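Local coordinates for carboxyltransferase domain-containing protein (Pyrococcus horikoshii, PDB 2PHC) that is of unknown function but is probably an ATP-binding hydrolase with a carboxyltransferase-type domain, at residues S68-K71 and R72-A75; L109-D112 and D113-I117; L154-P157 and A158-G162; V161-G165 and K166-W170; G169-A172 and I173-G177. One frame throughout, in Å; residues are numbered along the deposited sequence.

Contact 1 of 5, residues S68-K71 and R72-A75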
loop_
_atom_site.group_PDB
_atom_site.type_symbol
_atom_site.label_atom_id
_atom_site.label_comp_id
_atom_site.label_asym_id
_atom_site.label_seq_id
_atom_site.Cartn_x
_atom_site.Cartn_y
_atom_site.Cartn_z
ATOM N N SER A 68 23.786 3.527 14.387
ATOM C CA SER A 68 22.719 3.951 15.295
ATOM C C SER A 68 21.852 4.916 14.594
ATOM O O SER A 68 20.645 4.774 14.664
ATOM C CB SER A 68 23.243 4.585 16.630
ATOM O OG SER A 68 23.935 3.593 17.417
ATOM N N TYR A 69 22.454 5.903 13.939
ATOM C CA TYR A 69 21.716 6.929 13.258
ATOM C C TYR A 69 20.741 6.383 12.159
ATOM O O TYR A 69 19.689 7.010 11.876
ATOM C CB TYR A 69 22.768 7.799 12.570
ATOM C CG TYR A 69 22.229 8.947 11.727
ATOM C CD1 TYR A 69 22.317 10.261 12.192
ATOM C CD2 TYR A 69 21.661 8.723 10.437
ATOM C CE1 TYR A 69 21.875 11.321 11.431
ATOM C CE2 TYR A 69 21.204 9.800 9.643
ATOM C CZ TYR A 69 21.285 11.088 10.188
ATOM O OH TYR A 69 20.871 12.203 9.483
ATOM N N LEU A 70 21.104 5.257 11.534
ATOM C CA LEU A 70 20.411 4.812 10.338
ATOM C C LEU A 70 19.263 4.041 10.905
ATOM O O LEU A 70 18.196 4.023 10.324
ATOM C CB LEU A 70 21.277 3.933 9.430
ATOM C CG LEU A 70 22.381 4.562 8.581
ATOM C CD1 LEU A 70 23.182 3.397 7.816
ATOM C CD2 LEU A 70 21.767 5.523 7.620
ATOM N N LYS A 71 19.494 3.459 12.088
ATOM C CA LYS A 71 18.452 2.742 12.768
ATOM C C LYS A 71 17.351 3.748 13.167
ATOM O O LYS A 71 16.185 3.401 13.159
ATOM C CB LYS A 71 19.026 1.997 13.978
ATOM C CG LYS A 71 19.345 0.557 13.746
ATOM C CD LYS A 71 20.368 0.080 14.768
ATOM C CE LYS A 71 20.963 -1.302 14.310
ATOM N NZ LYS A 71 21.715 -2.093 15.352
ATOM N N ARG A 72 17.748 4.999 13.440
ATOM C CA ARG A 72 16.877 6.029 14.044
ATOM C C ARG A 72 16.099 6.758 12.965
ATOM O O ARG A 72 14.910 6.963 13.065
ATOM C CB ARG A 72 17.715 6.992 14.884
ATOM C CG ARG A 72 18.536 6.119 15.967
ATOM C CD ARG A 72 19.397 6.871 16.869
ATOM N NE ARG A 72 20.159 7.938 16.216
ATOM C CZ ARG A 72 21.232 8.525 16.760
ATOM N NH1 ARG A 72 21.648 8.146 17.978
ATOM N NH2 ARG A 72 21.852 9.497 16.097
ATOM N N ILE A 73 16.796 7.120 11.921
ATOM C CA ILE A 73 16.128 7.647 10.746
ATOM C C ILE A 73 15.133 6.622 10.078
ATOM O O ILE A 73 14.079 7.016 9.748
ATOM C CB ILE A 73 17.187 8.409 9.867
ATOM C CG1 ILE A 73 16.526 9.357 8.855
ATOM C CG2 ILE A 73 18.135 7.480 9.196
ATOM C CD1 ILE A 73 17.391 10.468 8.580
ATOM N N SER A 74 15.389 5.299 10.089
ATOM C CA SER A 74 14.432 4.319 9.608
ATOM C C SER A 74 13.156 4.074 10.443
ATOM O O SER A 74 12.071 3.709 9.890
ATOM C CB SER A 74 15.145 2.978 9.437
ATOM O OG SER A 74 16.458 3.213 9.010
ATOM N N ALA A 75 13.328 4.194 11.777
ATOM C CA ALA A 75 12.260 4.233 12.758
ATOM C C ALA A 75 11.278 5.333 12.582
ATOM O O ALA A 75 10.111 5.093 12.719
ATOM C CB ALA A 75 12.864 4.277 14.252
#
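Tyr69 and Ile73, one helical turn apart, bring ring and branched chain together: CE2 of Tyr69 lies 3.9 Å from CG2 of Ile73, and Ile73 CD1 comes within 4.0 Å of the Tyr69 OH. The tyrosine CG stands opposite its own backbone N (chi1 178°), which swings the ring off the helix and lets the ortho and meta carbons of one side slant against the isoleucine. Arg72 crosses the tyrosine at about a right angle. Its chain bends at chi3 (-42°) and folds back over the preceding turn, so that Tyr69 N lies 3.7 Å above the plane of the Arg72 guanidinium, offset toward its rim. NH2 of Arg72 then reaches 4.0 Å from Tyr69 CD1, but the two planes are 49° apart and do not stack. Leu70 adds only a loose contact, CD2 to Ile73 CG2 at 4.4 Å. The backbone bond from Ile73 N to Tyr69 O, 2.9 Å long and nearly straight, holds the turn. Helix 63-82 sets Leu70 and Ile73 on Ile34 of helix 21-37 and Leu70 on Ile3 of strand 3-5, while the Tyr69 ring also meets Trp41 edge-to-face.

Contact 2 of 5, residues L109-D112 and D113-I117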
loop_
_atom_site.group_PDB
_atom_site.type_symbol
_atom_site.label_atom_id
_atom_site.label_comp_id
_atom_site.label_asym_id
_atom_site.label_seq_id
_atom_site.Cartn_x
_atom_site.Cartn_y
_atom_site.Cartn_z
ATOM N N LEU A 109 -4.492 -18.604 -9.709
ATOM C CA LEU A 109 -4.209 -18.592 -8.287
ATOM C C LEU A 109 -5.421 -19.145 -7.560
ATOM O O LEU A 109 -6.512 -19.218 -8.110
ATOM C CB LEU A 109 -3.972 -17.131 -7.796
ATOM C CG LEU A 109 -2.882 -16.195 -8.364
ATOM C CD1 LEU A 109 -3.189 -14.688 -8.144
ATOM C CD2 LEU A 109 -1.460 -16.534 -7.823
ATOM N N SER A 110 -5.234 -19.490 -6.307
ATOM C CA SER A 110 -6.348 -19.708 -5.423
ATOM C C SER A 110 -6.968 -18.431 -4.958
ATOM O O SER A 110 -6.382 -17.404 -5.013
ATOM C CB SER A 110 -5.966 -20.541 -4.181
ATOM O OG SER A 110 -5.041 -19.831 -3.361
ATOM N N VAL A 111 -8.166 -18.551 -4.451
ATOM C CA VAL A 111 -8.846 -17.443 -3.858
ATOM C C VAL A 111 -8.051 -16.880 -2.662
ATOM O O VAL A 111 -7.858 -15.642 -2.585
ATOM C CB VAL A 111 -10.280 -17.822 -3.443
ATOM C CG1 VAL A 111 -10.851 -16.801 -2.560
ATOM C CG2 VAL A 111 -11.167 -17.965 -4.665
ATOM N N ASP A 112 -7.609 -17.760 -1.730
ATOM C CA ASP A 112 -6.782 -17.318 -0.591
ATOM C C ASP A 112 -5.542 -16.451 -1.021
ATOM O O ASP A 112 -5.157 -15.535 -0.285
ATOM C CB ASP A 112 -6.260 -18.542 0.199
ATOM C CG ASP A 112 -7.289 -19.114 1.193
ATOM O OD1 ASP A 112 -8.482 -18.636 1.202
ATOM O OD2 ASP A 112 -6.872 -20.033 1.980
ATOM N N ASP A 113 -4.927 -16.801 -2.167
ATOM C CA ASP A 113 -3.825 -16.088 -2.793
ATOM C C ASP A 113 -4.234 -14.687 -3.283
ATOM O O ASP A 113 -3.521 -13.752 -3.050
ATOM C CB ASP A 113 -3.233 -16.860 -3.975
ATOM C CG ASP A 113 -2.482 -18.180 -3.552
ATOM O OD1 ASP A 113 -2.045 -18.349 -2.369
ATOM O OD2 ASP A 113 -2.327 -19.055 -4.451
ATOM N N VAL A 114 -5.338 -14.567 -4.013
ATOM C CA VAL A 114 -5.943 -13.264 -4.307
ATOM C C VAL A 114 -6.035 -12.415 -3.030
ATOM O O VAL A 114 -5.582 -11.275 -3.007
ATOM C CB VAL A 114 -7.337 -13.377 -5.018
ATOM C CG1 VAL A 114 -8.040 -11.941 -5.201
ATOM C CG2 VAL A 114 -7.158 -14.071 -6.362
ATOM N N ILE A 115 -6.592 -12.988 -1.971
ATOM C CA ILE A 115 -6.770 -12.256 -0.706
ATOM C C ILE A 115 -5.451 -11.693 -0.055
ATOM O O ILE A 115 -5.463 -10.584 0.514
ATOM C CB ILE A 115 -7.534 -13.120 0.261
ATOM C CG1 ILE A 115 -8.944 -13.426 -0.279
ATOM C CG2 ILE A 115 -7.591 -12.517 1.657
ATOM C CD1 ILE A 115 -9.824 -14.191 0.811
ATOM N N GLU A 116 -4.350 -12.476 -0.140
ATOM C CA GLU A 116 -3.043 -12.156 0.434
ATOM C C GLU A 116 -2.359 -11.126 -0.431
ATOM O O GLU A 116 -1.784 -10.188 0.078
ATOM C CB GLU A 116 -2.138 -13.414 0.498
ATOM C CG GLU A 116 -0.595 -13.172 0.461
ATOM C CD GLU A 116 0.000 -12.875 1.860
ATOM O OE1 GLU A 116 -0.579 -13.421 2.867
ATOM O OE2 GLU A 116 1.031 -12.098 1.958
ATOM N N ILE A 117 -2.451 -11.315 -1.749
ATOM C CA ILE A 117 -1.849 -10.465 -2.747
ATOM C C ILE A 117 -2.526 -9.121 -2.793
ATOM O O ILE A 117 -1.846 -8.103 -2.817
ATOM C CB ILE A 117 -1.886 -11.140 -4.074
ATOM C CG1 ILE A 117 -1.027 -12.411 -3.986
ATOM C CG2 ILE A 117 -1.382 -10.233 -5.234
ATOM C CD1 ILE A 117 -1.102 -13.250 -5.286
#
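Asp113 and Ser110 grip each other across the first turn of helix 111-119 as a capping box. Asp113 N donates to Ser110 OG at 3.3 Å, and in return the Asp113 carboxylate takes a weak bond from the serine backbone, OD2 to Ser110 N at 3.5 Å. The two groups meet because each torsion turns its oxygens toward the helix start: Ser110 OG sits between its backbone N and carbonyl carbon (chi1 65°), and Asp113 CG lies beside its own N (chi1 -68°). Placed here, the carboxylate probably also gains from the positive end of the helix dipole. An alanine in place of Asp113 would probably leave Ser110 N without its weakly bonded carboxylate mate. Val114 follows, its N bonded to Ser110 O at 3.2 Å; its CG2 comes 4.4 Å from Leu109 CD1, a loose contact between the positions of a hydrophobic staple. Ile115 N bonds to Val111 O at 3.0 Å, and the isoleucine CG1 rests 3.4 Å from that same Val111 O. Glu116 N then closes onto Asp112 O, while its side chain leads off the contact. Ile117, two turns on from Leu109, reaches back to it, the two CD1 atoms meeting tip to tip at 3.8 Å. Around this stretch, Val111, Val114 and Ile115 pack on Ile100 of helix 100-107, with Val114 also on Ala104, while Leu109 and Ile117 share Ile144 of a loop.

Contact 3 of 5, residues L154-P157 and A158-G162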
loop_
_atom_site.group_PDB
_atom_site.type_symbol
_atom_site.label_atom_id
_atom_site.label_comp_id
_atom_site.label_asym_id
_atom_site.label_seq_id
_atom_site.Cartn_x
_atom_site.Cartn_y
_atom_site.Cartn_z
ATOM N N LEU A 154 -25.810 -3.098 -12.173
ATOM C CA LEU A 154 -26.578 -1.844 -12.106
ATOM C C LEU A 154 -26.502 -1.216 -10.716
ATOM O O LEU A 154 -26.765 0.009 -10.555
ATOM C CB LEU A 154 -28.049 -2.033 -12.561
ATOM C CG LEU A 154 -28.310 -2.003 -14.072
ATOM C CD1 LEU A 154 -29.836 -2.155 -14.401
ATOM C CD2 LEU A 154 -27.737 -0.704 -14.718
ATOM N N LYS A 155 -26.208 -2.074 -9.738
ATOM C CA LYS A 155 -26.254 -1.785 -8.316
ATOM C C LYS A 155 -25.131 -2.598 -7.678
ATOM O O LYS A 155 -25.238 -3.837 -7.543
ATOM C CB LYS A 155 -27.591 -2.216 -7.642
ATOM C CG LYS A 155 -28.687 -1.148 -7.503
ATOM C CD LYS A 155 -29.930 -1.760 -6.766
ATOM C CE LYS A 155 -31.260 -1.001 -6.999
ATOM N NZ LYS A 155 -31.719 -0.345 -5.669
ATOM N N VAL A 156 -24.067 -1.909 -7.260
ATOM C CA VAL A 156 -22.973 -2.532 -6.548
ATOM C C VAL A 156 -23.114 -2.043 -5.126
ATOM O O VAL A 156 -23.259 -0.858 -4.910
ATOM C CB VAL A 156 -21.598 -2.182 -7.264
ATOM C CG1 VAL A 156 -20.445 -2.641 -6.466
ATOM C CG2 VAL A 156 -21.534 -2.813 -8.696
ATOM N N PRO A 157 -23.121 -2.944 -4.125
ATOM C CA PRO A 157 -23.397 -2.382 -2.821
ATOM C C PRO A 157 -22.241 -1.504 -2.331
ATOM O O PRO A 157 -21.102 -1.767 -2.660
ATOM C CB PRO A 157 -23.610 -3.609 -1.915
ATOM C CG PRO A 157 -23.167 -4.807 -2.676
ATOM C CD PRO A 157 -22.891 -4.403 -4.101
ATOM N N ALA A 158 -22.584 -0.451 -1.579
ATOM C CA ALA A 158 -21.686 0.476 -0.973
ATOM C C ALA A 158 -20.538 -0.292 -0.302
ATOM O O ALA A 158 -20.812 -1.247 0.427
ATOM C CB ALA A 158 -22.473 1.182 0.093
ATOM N N GLY A 159 -19.267 0.069 -0.519
ATOM C CA GLY A 159 -18.204 -0.666 0.189
ATOM C C GLY A 159 -17.535 -1.727 -0.640
ATOM O O GLY A 159 -16.492 -2.221 -0.246
ATOM N N SER A 160 -18.092 -2.044 -1.827
ATOM C CA SER A 160 -17.434 -3.001 -2.732
ATOM C C SER A 160 -16.071 -2.574 -3.187
ATOM O O SER A 160 -15.894 -1.445 -3.680
ATOM C CB SER A 160 -18.310 -3.404 -3.917
ATOM O OG SER A 160 -19.620 -3.718 -3.426
ATOM N N VAL A 161 -15.140 -3.538 -3.085
ATOM C CA VAL A 161 -13.738 -3.436 -3.390
ATOM C C VAL A 161 -13.613 -4.143 -4.743
ATOM O O VAL A 161 -13.937 -5.308 -4.880
ATOM C CB VAL A 161 -12.891 -4.132 -2.290
ATOM C CG1 VAL A 161 -11.408 -4.328 -2.718
ATOM C CG2 VAL A 161 -13.025 -3.377 -0.851
ATOM N N GLY A 162 -13.196 -3.438 -5.776
ATOM C CA GLY A 162 -12.994 -4.152 -6.987
ATOM C C GLY A 162 -11.675 -3.972 -7.620
ATOM O O GLY A 162 -10.904 -3.179 -7.143
#
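Ser160 holds the carbonyl of Pro157 with two bonds at once: its hydroxyl OG donates to Pro157 O at 2.6 Å, and its backbone N donates to the same oxygen at 3.1 Å. The hydroxyl arrives in the carbonyl plane, on a lone pair, whereas the N-H comes in tilted 21° from that plane. This double grip closes a type II turn from Pro157 to Ser160. OG lies beside its own backbone N (chi1 -47°), which lets hydroxyl and N-H both point at Pro157 O. Gly159 occupies the third position of the turn with a positive phi (99°), where a side chain would be jammed against the carbonyl oxygen of Ala158. Outward from the bonds, the packing is close. Val156 CG1 presses on Ser160 from the strand before the turn, 3.4 Å from its CB, tighter than an ordinary carbon contact, and 3.3 Å from its OG. The proline ring covers the hydroxyl as well, with Pro157 CD 3.4 Å from OG. An alanine in place of Ser160 would probably leave Pro157 O with the backbone N alone and open a small gap between the proline ring and Val156. Gly159 and Ser160 both face Tyr171 as a G1 beta bulge, and Ala158 O is bonded by NE of Arg184 on strand 180-184. The chemistry implies a turn fixed from inside: a buried hydroxyl spends its proton on the turn's own carbonyl, with Val156 CG1 and the proline ring packed against it.

Contact 4 of 5, residues V161-G165 and K166-W170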
loop_
_atom_site.group_PDB
_atom_site.type_symbol
_atom_site.label_atom_id
_atom_site.label_comp_id
_atom_site.label_asym_id
_atom_site.label_seq_id
_atom_site.Cartn_x
_atom_site.Cartn_y
_atom_site.Cartn_z
ATOM N N VAL A 161 -15.140 -3.538 -3.085
ATOM C CA VAL A 161 -13.738 -3.436 -3.390
ATOM C C VAL A 161 -13.613 -4.143 -4.743
ATOM O O VAL A 161 -13.937 -5.308 -4.880
ATOM C CB VAL A 161 -12.891 -4.132 -2.290
ATOM C CG1 VAL A 161 -11.408 -4.328 -2.718
ATOM C CG2 VAL A 161 -13.025 -3.377 -0.851
ATOM N N GLY A 162 -13.196 -3.438 -5.776
ATOM C CA GLY A 162 -12.994 -4.152 -6.987
ATOM C C GLY A 162 -11.675 -3.972 -7.620
ATOM O O GLY A 162 -10.904 -3.179 -7.143
ATOM N N ILE A 163 -11.459 -4.684 -8.737
ATOM C CA ILE A 163 -10.248 -4.602 -9.578
ATOM C C ILE A 163 -10.729 -4.282 -10.988
ATOM O O ILE A 163 -11.816 -4.763 -11.432
ATOM C CB ILE A 163 -9.506 -5.969 -9.573
ATOM C CG1 ILE A 163 -8.977 -6.321 -8.158
ATOM C CG2 ILE A 163 -8.445 -6.109 -10.689
ATOM C CD1 ILE A 163 -8.356 -7.706 -8.101
ATOM N N ALA A 164 -9.921 -3.526 -11.714
ATOM C CA ALA A 164 -10.202 -3.187 -13.038
ATOM C C ALA A 164 -8.852 -2.863 -13.641
ATOM O O ALA A 164 -8.257 -1.843 -13.341
ATOM C CB ALA A 164 -11.203 -1.995 -13.135
ATOM N N GLY A 165 -8.397 -3.720 -14.541
ATOM C CA GLY A 165 -6.946 -3.844 -14.871
ATOM C C GLY A 165 -5.995 -3.927 -13.673
ATOM O O GLY A 165 -6.183 -4.695 -12.692
ATOM N N LYS A 166 -5.004 -3.033 -13.738
ATOM C CA LYS A 166 -4.058 -2.921 -12.674
ATOM C C LYS A 166 -4.491 -2.054 -11.495
ATOM O O LYS A 166 -3.679 -1.762 -10.691
ATOM C CB LYS A 166 -2.684 -2.475 -13.242
ATOM C CG LYS A 166 -2.237 -3.426 -14.375
ATOM C CD LYS A 166 -1.174 -2.734 -15.325
ATOM C CE LYS A 166 -0.729 -3.708 -16.425
ATOM N NZ LYS A 166 0.461 -3.173 -17.186
ATOM N N GLN A 167 -5.758 -1.665 -11.417
ATOM C CA GLN A 167 -6.300 -0.754 -10.365
ATOM C C GLN A 167 -7.221 -1.445 -9.458
ATOM O O GLN A 167 -8.070 -2.289 -9.875
ATOM C CB GLN A 167 -7.240 0.315 -10.961
ATOM C CG GLN A 167 -6.795 1.104 -12.089
ATOM C CD GLN A 167 -6.264 2.438 -11.572
ATOM O OE1 GLN A 167 -6.956 3.192 -10.857
ATOM N NE2 GLN A 167 -5.041 2.709 -11.897
ATOM N N THR A 168 -7.173 -1.023 -8.244
ATOM C CA THR A 168 -8.139 -1.421 -7.275
ATOM C C THR A 168 -8.723 -0.158 -6.624
ATOM O O THR A 168 -8.257 0.943 -6.800
ATOM C CB THR A 168 -7.587 -2.500 -6.255
ATOM O OG1 THR A 168 -8.668 -3.006 -5.463
ATOM C CG2 THR A 168 -6.464 -1.960 -5.354
ATOM N N GLY A 169 -9.825 -0.298 -5.945
ATOM C CA GLY A 169 -10.439 0.847 -5.349
ATOM C C GLY A 169 -11.719 0.321 -4.795
ATOM O O GLY A 169 -11.917 -0.885 -4.780
ATOM N N TRP A 170 -12.587 1.202 -4.344
ATOM C CA TRP A 170 -13.896 0.755 -3.894
ATOM C C TRP A 170 -15.021 1.772 -4.229
ATOM O O TRP A 170 -14.775 2.986 -4.311
ATOM C CB TRP A 170 -13.890 0.435 -2.411
ATOM C CG TRP A 170 -13.758 1.639 -1.457
ATOM C CD1 TRP A 170 -14.753 2.398 -0.956
ATOM C CD2 TRP A 170 -12.533 2.139 -0.841
ATOM N NE1 TRP A 170 -14.262 3.335 -0.073
ATOM C CE2 TRP A 170 -12.895 3.231 -0.027
ATOM C CE3 TRP A 170 -11.167 1.765 -0.926
ATOM C CZ2 TRP A 170 -11.948 3.953 0.751
ATOM C CZ3 TRP A 170 -10.207 2.531 -0.167
ATOM C CH2 TRP A 170 -10.606 3.562 0.666
#
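Thr168 leans across to the opposite strand and donates from OG1 to Gly162 O at 2.8 Å, approaching from above the carbonyl plane. OG1 stands opposite the threonine's own N (chi1 -171°), which aims it at the partner strand, and it is also bonded to NE2 of His118. Gly169 N adds a weak bond to the same Gly162 O. On this face Val161 slants past Thr168, CG1 to OG1 at 4.1 Å, and its CG2 touches Trp170 CB at 4.2 Å. The indole itself leads away from the hairpin, and its NE1 is bonded to Thr189 OG1. Ile163 lies on the same face, opposite Thr168. The other face bears Ala164 and Gln167, which close the two-residue beta hairpin: Ala164 N to Gln167 O at 2.9 Å and Gln167 N to Ala164 O at 3.2 Å bracket a type II' turn. Gly165 takes its second position with positive phi (47°), and Gln167 CB and CG lie along Ala164 O. Strand 180-184 pairs on the far side of strand 160-164, and strand 134-138 beside strand 167-171. Trp170 packs on Ile88 and Val161 on Val90, both of strand 85-92.

Contact 5 of 5, residues G169-A172 and I173-G177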
loop_
_atom_site.group_PDB
_atom_site.type_symbol
_atom_site.label_atom_id
_atom_site.label_comp_id
_atom_site.label_asym_id
_atom_site.label_seq_id
_atom_site.Cartn_x
_atom_site.Cartn_y
_atom_site.Cartn_z
ATOM N N GLY A 169 -9.825 -0.298 -5.945
ATOM C CA GLY A 169 -10.439 0.847 -5.349
ATOM C C GLY A 169 -11.719 0.321 -4.795
ATOM O O GLY A 169 -11.917 -0.885 -4.780
ATOM N N TRP A 170 -12.587 1.202 -4.344
ATOM C CA TRP A 170 -13.896 0.755 -3.894
ATOM C C TRP A 170 -15.021 1.772 -4.229
ATOM O O TRP A 170 -14.775 2.986 -4.311
ATOM C CB TRP A 170 -13.890 0.435 -2.411
ATOM C CG TRP A 170 -13.758 1.639 -1.457
ATOM C CD1 TRP A 170 -14.753 2.398 -0.956
ATOM C CD2 TRP A 170 -12.533 2.139 -0.841
ATOM N NE1 TRP A 170 -14.262 3.335 -0.073
ATOM C CE2 TRP A 170 -12.895 3.231 -0.027
ATOM C CE3 TRP A 170 -11.167 1.765 -0.926
ATOM C CZ2 TRP A 170 -11.948 3.953 0.751
ATOM C CZ3 TRP A 170 -10.207 2.531 -0.167
ATOM C CH2 TRP A 170 -10.606 3.562 0.666
ATOM N N TYR A 171 -16.214 1.214 -4.472
ATOM C CA TYR A 171 -17.485 1.922 -4.473
ATOM C C TYR A 171 -17.876 2.375 -3.083
ATOM O O TYR A 171 -18.053 1.522 -2.187
ATOM C CB TYR A 171 -18.529 1.006 -5.029
ATOM C CG TYR A 171 -18.182 0.568 -6.423
ATOM C CD1 TYR A 171 -18.711 1.216 -7.481
ATOM C CD2 TYR A 171 -17.339 -0.491 -6.654
ATOM C CE1 TYR A 171 -18.425 0.843 -8.764
ATOM C CE2 TYR A 171 -17.056 -0.923 -7.959
ATOM C CZ TYR A 171 -17.576 -0.232 -8.993
ATOM O OH TYR A 171 -17.289 -0.546 -10.278
ATOM N N ALA A 172 -17.912 3.686 -2.865
ATOM C CA ALA A 172 -18.175 4.217 -1.519
ATOM C C ALA A 172 -19.668 4.122 -1.189
ATOM O O ALA A 172 -20.027 3.917 -0.056
ATOM C CB ALA A 172 -17.675 5.647 -1.376
ATOM N N ILE A 173 -20.530 4.220 -2.198
ATOM C CA ILE A 173 -21.959 3.973 -2.032
ATOM C C ILE A 173 -22.505 3.135 -3.182
ATOM O O ILE A 173 -21.806 2.886 -4.185
ATOM C CB ILE A 173 -22.772 5.315 -1.877
ATOM C CG1 ILE A 173 -22.678 6.156 -3.153
ATOM C CG2 ILE A 173 -22.270 6.117 -0.706
ATOM C CD1 ILE A 173 -23.888 7.151 -3.296
ATOM N N GLU A 174 -23.769 2.690 -3.046
ATOM C CA GLU A 174 -24.377 1.801 -4.054
ATOM C C GLU A 174 -24.451 2.582 -5.360
ATOM O O GLU A 174 -24.826 3.757 -5.358
ATOM C CB GLU A 174 -25.737 1.292 -3.608
ATOM C CG GLU A 174 -26.429 0.304 -4.553
ATOM C CD GLU A 174 -27.957 0.221 -4.257
ATOM O OE1 GLU A 174 -28.764 0.964 -4.901
ATOM O OE2 GLU A 174 -28.338 -0.568 -3.357
ATOM N N SER A 175 -24.024 1.949 -6.460
ATOM C CA SER A 175 -23.870 2.644 -7.720
ATOM C C SER A 175 -23.597 1.617 -8.852
ATOM O O SER A 175 -23.323 0.445 -8.578
ATOM C CB SER A 175 -22.791 3.767 -7.628
ATOM O OG SER A 175 -21.649 3.442 -6.826
ATOM N N PRO A 176 -23.758 2.029 -10.124
ATOM C CA PRO A 176 -23.372 1.029 -11.162
ATOM C C PRO A 176 -21.839 0.869 -11.347
ATOM O O PRO A 176 -21.056 1.818 -11.043
ATOM C CB PRO A 176 -24.048 1.555 -12.471
ATOM C CG PRO A 176 -24.243 3.099 -12.222
ATOM C CD PRO A 176 -24.274 3.301 -10.676
ATOM N N GLY A 177 -21.402 -0.282 -11.887
ATOM C CA GLY A 177 -19.987 -0.451 -12.165
ATOM C C GLY A 177 -19.698 -1.807 -12.729
ATOM O O GLY A 177 -20.389 -2.770 -12.407
#
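Tyr171 spreads its ring along the segment Ser175-Gly177, at the bend where strand 167-171 leaves the sheet of the cyclophilin-like domain and a short loop leads into strand 175-177. The two strands do not pair: their axes stay 9.4 Å apart at 136°, and the tyrosine side chain spans the interval. With CG beside its own backbone N (chi1 -59°), the ring is set alongside Ser175, Pro176 and Gly177. Ser175 OG meets it at the edge, close to the ring plane, 3.7 Å from Tyr171 CD1. Farther along, Pro176 O comes at a slant, 3.6 Å from Tyr171 CE1. At the far end the phenol OH lies 3.3 Å from Gly177 CA, on the side where any other residue would carry its CB; the approach depends on glycine. Ala172 turns the chain, and Ile173 CG2 folds back against the carbonyl, 3.2 Å from Ala172 O. The ring also meets Phe134 edge-to-face. Pro132 touches Ser175, whose hydroxyl serves the loop itself rather than the ring: Ser175 OG donates to Ile173 O at 2.7 Å, coming in 36° above the carbonyl plane.

The five contacts come in order along the chain, the last three linked by shared strands, but fall into separated parts of the molecule. Contact 1 stands apart on helix 63-82, with its centre 35 to 43 Å from the others and across the chain's centre from them. Contact 2, at the start of helix 111-119, comes closest to contact 4, about 5 Å between nearest atoms without touching. Contacts 3, 4 and 5 form a continuous run: contacts 3 and 4 share strand 160-164, contacts 4 and 5 share strand 167-171, and the centres of 3 and 5 lie only 4 Å apart, where Gly159 and Ser160 meet Tyr171. One hairpin of the seven-stranded sheet thus carries a tight turn at its tip and two bends at its base.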